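Serpin-12 (Manduca sexta, PDB 6CJ7) inhibits serine proteases as a member of the serpin family and controls the prophenoloxidase activation system of larval hemolymph. Local coordinates at residues 225-230 with 361-366; 126-129 with 133-136; 151-156 with 278-283. One frame throughout, in Å; residues are numbered along the deposited sequence.

Contact 1 of 3, residues 225-230 with 361-366; sequences LPFEYN and AILWDN
The side-chain amide of Asn366 reaches across to the main chain of Asn230: its ND2 donates to Asn230 O at 2.9 Å, with an N-H...O angle of 169°. The oxygen lies almost exactly in the amide plane of Asn366, yet the donor stands above the carbonyl plane of Asn230, so the bond is straight at the nitrogen but not aimed at a carbonyl lone pair. Asn230 OD1 is also near this ND2, at 3.1 Å, but the angle is too poor for a second bond. At the other end of the amide group, Asn366 OD1 is hydrogen-bonded to Ser233 OG. Asn230 is presented by a beta turn closed by its own N and Phe227 O (2.9 Å), at the bend between strands 220-226 and 232-239. Deeper in, Leu363 CD1 meets Phe227 CE1 obliquely at 3.6 Å. Leu363 carries CG anti to its backbone nitrogen (chi1 -179°), which sends the branched end to the ring, itself stacked on Trp177 and meeting Phe173 edge-to-face. Replacing Asn366 by a leucine would probably leave both Asn230 O and Ser233 OG without this amide partner. The contact thus spans strand 232-239 of serpin sheet B, combining a buried Leu363-Phe227 contact with an amide bonded at both ends near the partly exposed turn.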
loop_
_atom_site.group_PDB
_atom_site.type_symbol
_atom_site.label_atom_id
_atom_site.label_comp_id
_atom_site.label_asym_id
_atom_site.label_seq_id
_atom_site.Cartn_x
_atom_site.Cartn_y
_atom_site.Cartn_z
ATOM N N LEU A 225 2.586 -15.468 -8.205
ATOM C CA LEU A 225 3.038 -15.121 -9.551
ATOM C C LEU A 225 4.290 -14.254 -9.468
ATOM O O LEU A 225 4.203 -13.103 -9.014
ATOM C CB LEU A 225 1.927 -14.390 -10.303
ATOM C CG LEU A 225 0.562 -15.080 -10.236
ATOM C CD1 LEU A 225 -0.542 -14.207 -10.821
ATOM C CD2 LEU A 225 0.644 -16.432 -10.945
ATOM N N PRO A 226 5.465 -14.736 -9.870
ATOM C CA PRO A 226 6.690 -13.949 -9.669
ATOM C C PRO A 226 6.895 -12.874 -10.729
ATOM O O PRO A 226 6.573 -13.045 -11.910
ATOM C CB PRO A 226 7.809 -15.000 -9.745
ATOM C CG PRO A 226 7.120 -16.334 -9.774
ATOM C CD PRO A 226 5.759 -16.100 -10.340
ATOM N N PHE A 227 7.445 -11.746 -10.282
ATOM C CA PHE A 227 7.892 -10.707 -11.194
ATOM C C PHE A 227 9.376 -10.919 -11.507
ATOM O O PHE A 227 10.009 -11.846 -11.000
ATOM C CB PHE A 227 7.601 -9.327 -10.601
ATOM C CG PHE A 227 6.134 -8.970 -10.589
ATOM C CD1 PHE A 227 5.369 -9.132 -9.435
ATOM C CD2 PHE A 227 5.515 -8.450 -11.732
ATOM C CE1 PHE A 227 4.008 -8.775 -9.426
ATOM C CE2 PHE A 227 4.157 -8.106 -11.730
ATOM C CZ PHE A 227 3.410 -8.268 -10.576
ATOM N N GLU A 228 9.925 -10.051 -12.360
ATOM C CA GLU A 228 11.274 -10.233 -12.901
ATOM C C GLU A 228 12.309 -10.364 -11.787
ATOM O O GLU A 228 12.283 -9.619 -10.804
ATOM C CB GLU A 228 11.634 -9.049 -13.814
ATOM C CG GLU A 228 12.628 -9.400 -14.906
ATOM C CD GLU A 228 13.126 -8.209 -15.721
ATOM O OE1 GLU A 228 12.967 -7.050 -15.290
ATOM O OE2 GLU A 228 13.695 -8.441 -16.809
ATOM N N TYR A 229 13.217 -11.335 -11.948
ATOM C CA TYR A 229 14.297 -11.619 -10.998
ATOM C C TYR A 229 13.767 -12.005 -9.617
ATOM O O TYR A 229 14.509 -11.962 -8.629
ATOM C CB TYR A 229 15.272 -10.438 -10.894
ATOM C CG TYR A 229 15.797 -9.991 -12.237
ATOM C CD1 TYR A 229 16.500 -10.873 -13.051
ATOM C CD2 TYR A 229 15.590 -8.703 -12.699
ATOM C CE1 TYR A 229 16.982 -10.482 -14.290
ATOM C CE2 TYR A 229 16.073 -8.297 -13.942
ATOM C CZ TYR A 229 16.761 -9.193 -14.732
ATOM O OH TYR A 229 17.237 -8.797 -15.965
ATOM N N ASN A 230 12.502 -12.419 -9.560
ATOM C CA ASN A 230 11.801 -12.769 -8.326
ATOM C C ASN A 230 11.937 -11.681 -7.263
ATOM O O ASN A 230 11.984 -11.968 -6.070
ATOM C CB ASN A 230 12.269 -14.118 -7.776
ATOM C CG ASN A 230 11.226 -14.758 -6.868
ATOM O OD1 ASN A 230 10.024 -14.657 -7.123
ATOM N ND2 ASN A 230 11.678 -15.397 -5.797
ATOM N N ALA A 361 -5.593 -9.625 -3.911
ATOM C CA ALA A 361 -4.266 -9.618 -4.507
ATOM C C ALA A 361 -3.314 -8.889 -3.575
ATOM O O ALA A 361 -3.632 -7.812 -3.071
ATOM C CB ALA A 361 -4.276 -8.954 -5.891
ATOM N N ILE A 362 -2.136 -9.470 -3.359
ATOM C CA ILE A 362 -1.143 -8.906 -2.455
ATOM C C ILE A 362 0.156 -8.804 -3.227
ATOM O O ILE A 362 0.621 -9.799 -3.789
ATOM C CB ILE A 362 -0.962 -9.767 -1.195
ATOM C CG1 ILE A 362 -2.273 -9.818 -0.407
ATOM C CG2 ILE A 362 0.168 -9.210 -0.312
ATOM C CD1 ILE A 362 -2.239 -10.731 0.792
ATOM N N LEU A 363 0.716 -7.601 -3.302
ATOM C CA LEU A 363 2.041 -7.426 -3.876
ATOM C C LEU A 363 3.060 -7.602 -2.763
ATOM O O LEU A 363 3.035 -6.865 -1.771
ATOM C CB LEU A 363 2.182 -6.061 -4.545
ATOM C CG LEU A 363 3.571 -5.880 -5.175
ATOM C CD1 LEU A 363 3.699 -6.734 -6.447
ATOM C CD2 LEU A 363 3.848 -4.400 -5.453
ATOM N N TRP A 364 3.939 -8.592 -2.918
ATOM C CA TRP A 364 4.844 -9.021 -1.866
ATOM C C TRP A 364 6.271 -8.669 -2.261
ATOM O O TRP A 364 6.688 -8.941 -3.395
ATOM C CB TRP A 364 4.696 -10.533 -1.646
ATOM C CG TRP A 364 5.357 -11.076 -0.417
ATOM C CD1 TRP A 364 6.559 -11.744 -0.337
ATOM C CD2 TRP A 364 4.832 -11.042 0.910
ATOM N NE1 TRP A 364 6.811 -12.106 0.964
ATOM C CE2 TRP A 364 5.765 -11.685 1.751
ATOM C CE3 TRP A 364 3.659 -10.518 1.474
ATOM C CZ2 TRP A 364 5.559 -11.821 3.127
ATOM C CZ3 TRP A 364 3.463 -10.659 2.842
ATOM C CH2 TRP A 364 4.398 -11.299 3.645
ATOM N N ASP A 365 7.003 -8.046 -1.339
ATOM C CA ASP A 365 8.444 -7.851 -1.489
ATOM C C ASP A 365 9.136 -9.131 -1.029
ATOM O O ASP A 365 9.083 -9.486 0.154
ATOM C CB ASP A 365 8.891 -6.620 -0.697
ATOM C CG ASP A 365 10.340 -6.233 -0.981
ATOM O OD1 ASP A 365 11.239 -7.118 -0.929
ATOM O OD2 ASP A 365 10.594 -5.042 -1.272
ATOM N N ASN A 366 9.720 -9.877 -1.981
ATOM C CA ASN A 366 10.274 -11.194 -1.683
ATOM C C ASN A 366 11.564 -11.132 -0.881
ATOM O O ASN A 366 11.992 -12.158 -0.328
ATOM C CB ASN A 366 10.544 -11.952 -2.979
ATOM C CG ASN A 366 9.277 -12.328 -3.694
ATOM O OD1 ASN A 366 8.233 -12.478 -3.063
ATOM N ND2 ASN A 366 9.353 -12.488 -5.010
#

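Contact 2 of 3, residues 126-129 with 133-136; sequences TYFG and LAAQ
Ala134 packs against Tyr127 and Phe128 at the serpin junction where strand 123-126, an edge strand of sheet A, turns into helix 131-145, the helix F that lies across that sheet. The two aromatic side chains leave the turn in nearly opposite directions, and the methyl group of Ala134 comes from the helix to lie beside Tyr127 O and the near corner of the Phe128 ring. Ala134 points its CB toward the turn, and Ala134 CB stops 3.6 Å from Tyr127 O, a van der Waals approach to a carbonyl oxygen. Ala134 CB also meets Phe128 CD1, at 4.0 Å, obliquely to the ring. Although the CB of Phe128 starts out away from the helix, CG is anti to the carbonyl carbon (chi1 -68°), and this brings the CD1 corner back within reach of the alanine. One face of the Phe128 ring is covered near its rim by Thr126 CG2, and Phe100 and Thr163 pack round the same side chain. No hydrogen bond joins the two segments; small size at Ala134 allows the close approach, with Leu159 also packing on this residue. Tyr127 folds the other way, over its own turn, and the backbone nitrogen of Gly129 sits 3.4 Å above the centre of the tyrosine ring.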
loop_
_atom_site.group_PDB
_atom_site.type_symbol
_atom_site.label_atom_id
_atom_site.label_comp_id
_atom_site.label_asym_id
_atom_site.label_seq_id
_atom_site.Cartn_x
_atom_site.Cartn_y
_atom_site.Cartn_z
ATOM N N THR A 126 6.766 24.640 3.726
ATOM C CA THR A 126 5.678 24.897 2.788
ATOM C C THR A 126 4.859 26.085 3.265
ATOM O O THR A 126 4.474 26.139 4.436
ATOM C CB THR A 126 4.778 23.660 2.660
ATOM O OG1 THR A 126 5.565 22.540 2.235
ATOM C CG2 THR A 126 3.651 23.904 1.656
ATOM N N TYR A 127 4.581 27.032 2.369
ATOM C CA TYR A 127 3.672 28.127 2.688
ATOM C C TYR A 127 2.274 27.726 2.237
ATOM O O TYR A 127 2.061 27.426 1.056
ATOM C CB TYR A 127 4.100 29.443 2.028
ATOM C CG TYR A 127 3.175 30.615 2.325
ATOM C CD1 TYR A 127 3.021 31.102 3.622
ATOM C CD2 TYR A 127 2.459 31.242 1.311
ATOM C CE1 TYR A 127 2.183 32.163 3.896
ATOM C CE2 TYR A 127 1.610 32.314 1.582
ATOM C CZ TYR A 127 1.479 32.770 2.878
ATOM O OH TYR A 127 0.638 33.837 3.160
ATOM N N PHE A 128 1.332 27.703 3.180
ATOM C CA PHE A 128 -0.042 27.308 2.895
ATOM C C PHE A 128 -0.987 28.496 2.738
ATOM O O PHE A 128 -2.185 28.288 2.514
ATOM C CB PHE A 128 -0.565 26.369 3.997
ATOM C CG PHE A 128 0.113 25.021 4.031
ATOM C CD1 PHE A 128 -0.185 24.056 3.073
ATOM C CD2 PHE A 128 1.032 24.705 5.019
ATOM C CE1 PHE A 128 0.437 22.807 3.102
ATOM C CE2 PHE A 128 1.655 23.461 5.052
ATOM C CZ PHE A 128 1.355 22.509 4.089
ATOM N N GLY A 129 -0.481 29.729 2.847
ATOM C CA GLY A 129 -1.327 30.908 2.751
ATOM C C GLY A 129 -1.968 31.113 1.396
ATOM O O GLY A 129 -2.985 31.805 1.306
ATOM N N LEU A 133 -1.968 27.260 -4.777
ATOM C CA LEU A 133 -0.568 27.100 -5.151
ATOM C C LEU A 133 0.090 25.972 -4.369
ATOM O O LEU A 133 0.843 25.171 -4.937
ATOM C CB LEU A 133 0.166 28.425 -4.943
ATOM C CG LEU A 133 1.686 28.396 -4.973
ATOM C CD1 LEU A 133 2.168 28.076 -6.383
ATOM C CD2 LEU A 133 2.233 29.738 -4.525
ATOM N N ALA A 134 -0.188 25.888 -3.066
ATOM C CA ALA A 134 0.393 24.832 -2.243
ATOM C C ALA A 134 -0.079 23.453 -2.690
ATOM O O ALA A 134 0.728 22.523 -2.834
ATOM C CB ALA A 134 0.041 25.057 -0.773
ATOM N N ALA A 135 -1.391 23.302 -2.917
ATOM C CA ALA A 135 -1.926 22.015 -3.360
ATOM C C ALA A 135 -1.316 21.597 -4.689
ATOM O O ALA A 135 -0.914 20.439 -4.859
ATOM C CB ALA A 135 -3.448 22.083 -3.483
ATOM N N GLN A 136 -1.209 22.532 -5.635
ATOM C CA GLN A 136 -0.663 22.160 -6.935
ATOM C C GLN A 136 0.831 21.860 -6.854
ATOM O O GLN A 136 1.322 20.967 -7.552
ATOM C CB GLN A 136 -0.953 23.247 -7.961
ATOM C CG GLN A 136 -2.223 22.962 -8.722
ATOM C CD GLN A 136 -2.759 24.189 -9.386
ATOM O OE1 GLN A 136 -3.957 24.478 -9.335
ATOM N NE2 GLN A 136 -1.869 24.941 -10.001
#

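Contact 3 of 3, residues 151-156 with 278-283; sequences DKLVSP and KADINL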
loop_
_atom_site.group_PDB
_atom_site.type_symbol
_atom_site.label_atom_id
_atom_site.label_comp_id
_atom_site.label_asym_id
_atom_site.label_seq_id
_atom_site.Cartn_x
_atom_site.Cartn_y
_atom_site.Cartn_z
ATOM N N ASP A 151 -1.432 12.279 -9.375
ATOM C CA ASP A 151 -1.259 13.698 -9.635
ATOM C C ASP A 151 -2.304 14.611 -9.012
ATOM O O ASP A 151 -2.245 15.821 -9.252
ATOM C CB ASP A 151 -1.222 13.956 -11.150
ATOM C CG ASP A 151 -2.553 13.665 -11.834
ATOM O OD1 ASP A 151 -3.377 12.909 -11.274
ATOM O OD2 ASP A 151 -2.772 14.197 -12.940
ATOM N N LYS A 152 -3.256 14.091 -8.237
ATOM C CA LYS A 152 -4.312 14.954 -7.692
ATOM C C LYS A 152 -4.698 14.531 -6.277
ATOM O O LYS A 152 -5.871 14.577 -5.895
ATOM C CB LYS A 152 -5.544 14.958 -8.603
ATOM C CG LYS A 152 -5.320 15.575 -9.988
ATOM C CD LYS A 152 -5.113 17.088 -9.909
ATOM C CE LYS A 152 -4.199 17.604 -11.024
ATOM N NZ LYS A 152 -4.808 17.520 -12.385
ATOM N N LEU A 153 -3.711 14.141 -5.468
ATOM C CA LEU A 153 -4.007 13.648 -4.123
ATOM C C LEU A 153 -4.475 14.763 -3.189
ATOM O O LEU A 153 -5.381 14.552 -2.377
ATOM C CB LEU A 153 -2.778 12.951 -3.542
ATOM C CG LEU A 153 -2.891 12.410 -2.110
ATOM C CD1 LEU A 153 -4.025 11.390 -1.997
ATOM C CD2 LEU A 153 -1.560 11.802 -1.641
ATOM N N VAL A 154 -3.860 15.946 -3.263
ATOM C CA VAL A 154 -4.142 17.039 -2.335
ATOM C C VAL A 154 -5.148 17.993 -2.964
ATOM O O VAL A 154 -4.972 18.431 -4.110
ATOM C CB VAL A 154 -2.858 17.796 -1.952
ATOM C CG1 VAL A 154 -3.181 18.954 -1.003
ATOM C CG2 VAL A 154 -1.849 16.856 -1.318
ATOM N N SER A 155 -6.229 18.354 -2.175
ATOM C CA SER A 155 -7.175 19.345 -2.674
ATOM C C SER A 155 -6.881 20.722 -2.085
ATOM O O SER A 155 -6.553 20.836 -0.896
ATOM C CB SER A 155 -8.613 18.958 -2.330
ATOM O OG SER A 155 -9.501 20.012 -2.668
ATOM N N PRO A 156 -6.992 21.779 -2.892
ATOM C CA PRO A 156 -6.803 23.134 -2.345
ATOM C C PRO A 156 -7.795 23.477 -1.253
ATOM O O PRO A 156 -7.496 24.313 -0.391
ATOM C CB PRO A 156 -6.983 24.041 -3.572
ATOM C CG PRO A 156 -6.793 23.148 -4.755
ATOM C CD PRO A 156 -7.247 21.785 -4.341
ATOM N N LYS A 278 -6.640 2.345 -8.600
ATOM C CA LYS A 278 -6.079 3.538 -7.978
ATOM C C LYS A 278 -6.953 3.924 -6.802
ATOM O O LYS A 278 -8.182 3.975 -6.931
ATOM C CB LYS A 278 -6.012 4.705 -8.969
ATOM C CG LYS A 278 -5.554 6.013 -8.340
ATOM C CD LYS A 278 -5.935 7.214 -9.188
ATOM C CE LYS A 278 -4.884 8.304 -9.073
ATOM N NZ LYS A 278 -4.366 8.399 -7.681
ATOM N N ALA A 279 -6.326 4.216 -5.669
ATOM C CA ALA A 279 -7.059 4.671 -4.498
ATOM C C ALA A 279 -6.370 5.898 -3.935
ATOM O O ALA A 279 -5.150 5.899 -3.766
ATOM C CB ALA A 279 -7.146 3.578 -3.433
ATOM N N ASP A 280 -7.149 6.936 -3.647
ATOM C CA ASP A 280 -6.686 8.110 -2.907
ATOM C C ASP A 280 -7.446 8.154 -1.591
ATOM O O ASP A 280 -8.684 8.177 -1.591
ATOM C CB ASP A 280 -6.928 9.402 -3.690
ATOM C CG ASP A 280 -6.308 9.389 -5.064
ATOM O OD1 ASP A 280 -7.010 9.788 -6.017
ATOM O OD2 ASP A 280 -5.128 9.003 -5.199
ATOM N N ILE A 281 -6.716 8.210 -0.476
ATOM C CA ILE A 281 -7.281 7.929 0.839
ATOM C C ILE A 281 -6.896 9.018 1.828
ATOM O O ILE A 281 -5.712 9.314 2.011
ATOM C CB ILE A 281 -6.818 6.569 1.377
ATOM C CG1 ILE A 281 -7.228 5.437 0.432
ATOM C CG2 ILE A 281 -7.366 6.355 2.754
ATOM C CD1 ILE A 281 -6.572 4.129 0.798
ATOM N N ASN A 282 -7.903 9.589 2.484
ATOM C CA ASN A 282 -7.702 10.437 3.649
ATOM C C ASN A 282 -7.686 9.535 4.880
ATOM O O ASN A 282 -8.701 8.927 5.229
ATOM C CB ASN A 282 -8.811 11.482 3.708
ATOM C CG ASN A 282 -8.740 12.360 4.938
ATOM O OD1 ASN A 282 -8.005 12.103 5.896
ATOM N ND2 ASN A 282 -9.547 13.417 4.925
ATOM N N LEU A 283 -6.519 9.429 5.520
ATOM C CA LEU A 283 -6.332 8.472 6.604
ATOM C C LEU A 283 -6.823 8.959 7.964
ATOM O O LEU A 283 -6.812 8.175 8.919
ATOM C CB LEU A 283 -4.849 8.097 6.726
ATOM C CG LEU A 283 -4.311 7.289 5.540
ATOM C CD1 LEU A 283 -2.798 7.255 5.641
ATOM C CD2 LEU A 283 -4.872 5.870 5.524
HETATM O O HOH W 1 -4.331 11.344 -7.698
#
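Leu153 turns CG anti to its backbone nitrogen (chi1 178°), while Asp280 holds CG anti to its carbonyl carbon (chi1 -56°), and the two side chains cross obliquely between the loop and the strand. Leu153 CD1 does the touching: it lies 3.9 Å from Asp280 CB and 4.1 Å from OD2, so a methyl group rests on the aliphatic root of an acid. Further apolar cover for the leucine comes from Leu319 and from Ile142 of helix 131-145. The carboxylate has polar partners as well. Lys278, two residues earlier on the same strand, makes a salt bridge from NZ to Asp280 OD2 at 2.7 Å, arriving on the syn side and 15° out of the carboxylate plane; Ser321 OG on strand 317-326 binds the same oxygen. A water adds a second link between the segments: it accepts from Lys278 NZ at 2.9 Å and from Lys152 N at 3.0 Å, tying the loop backbone to the lysine. Segment 151-156 belongs to the connection from helix F to strand 165-174, which in serpins passes over sheet A, here above strand 265-282. The salt bridge to Lys278 probably favours the ionised carboxylate of Asp280. With no direct hydrogen bond between them, the two segments are linked by a methyl contact and a water bridge, consistent with the displacement this region of serpins undergoes when the reactive-centre loop inserts.

How the contacts relate
Contacts 2 and 3 adjoin: their centres are 15 Å apart, and Ala135 CB of contact 2 lies 3.6 Å from Pro156 N and 4.0 Å from Val154 CG1 of contact 3. Together they pack the start of helix 131-145 and the connection after it beside strands 123-126 and 265-282. Contact 1 belongs to the other side of the molecule's centre, its own centre about 37 Å from that of contact 2 and about 26 Å from that of contact 3, with nearest atoms about 12 Å apart in the latter pair. The reactive-centre loop expected after strand 317-326 is partly disordered; on insertion it would probably enter beside that strand, which flanks contact 3.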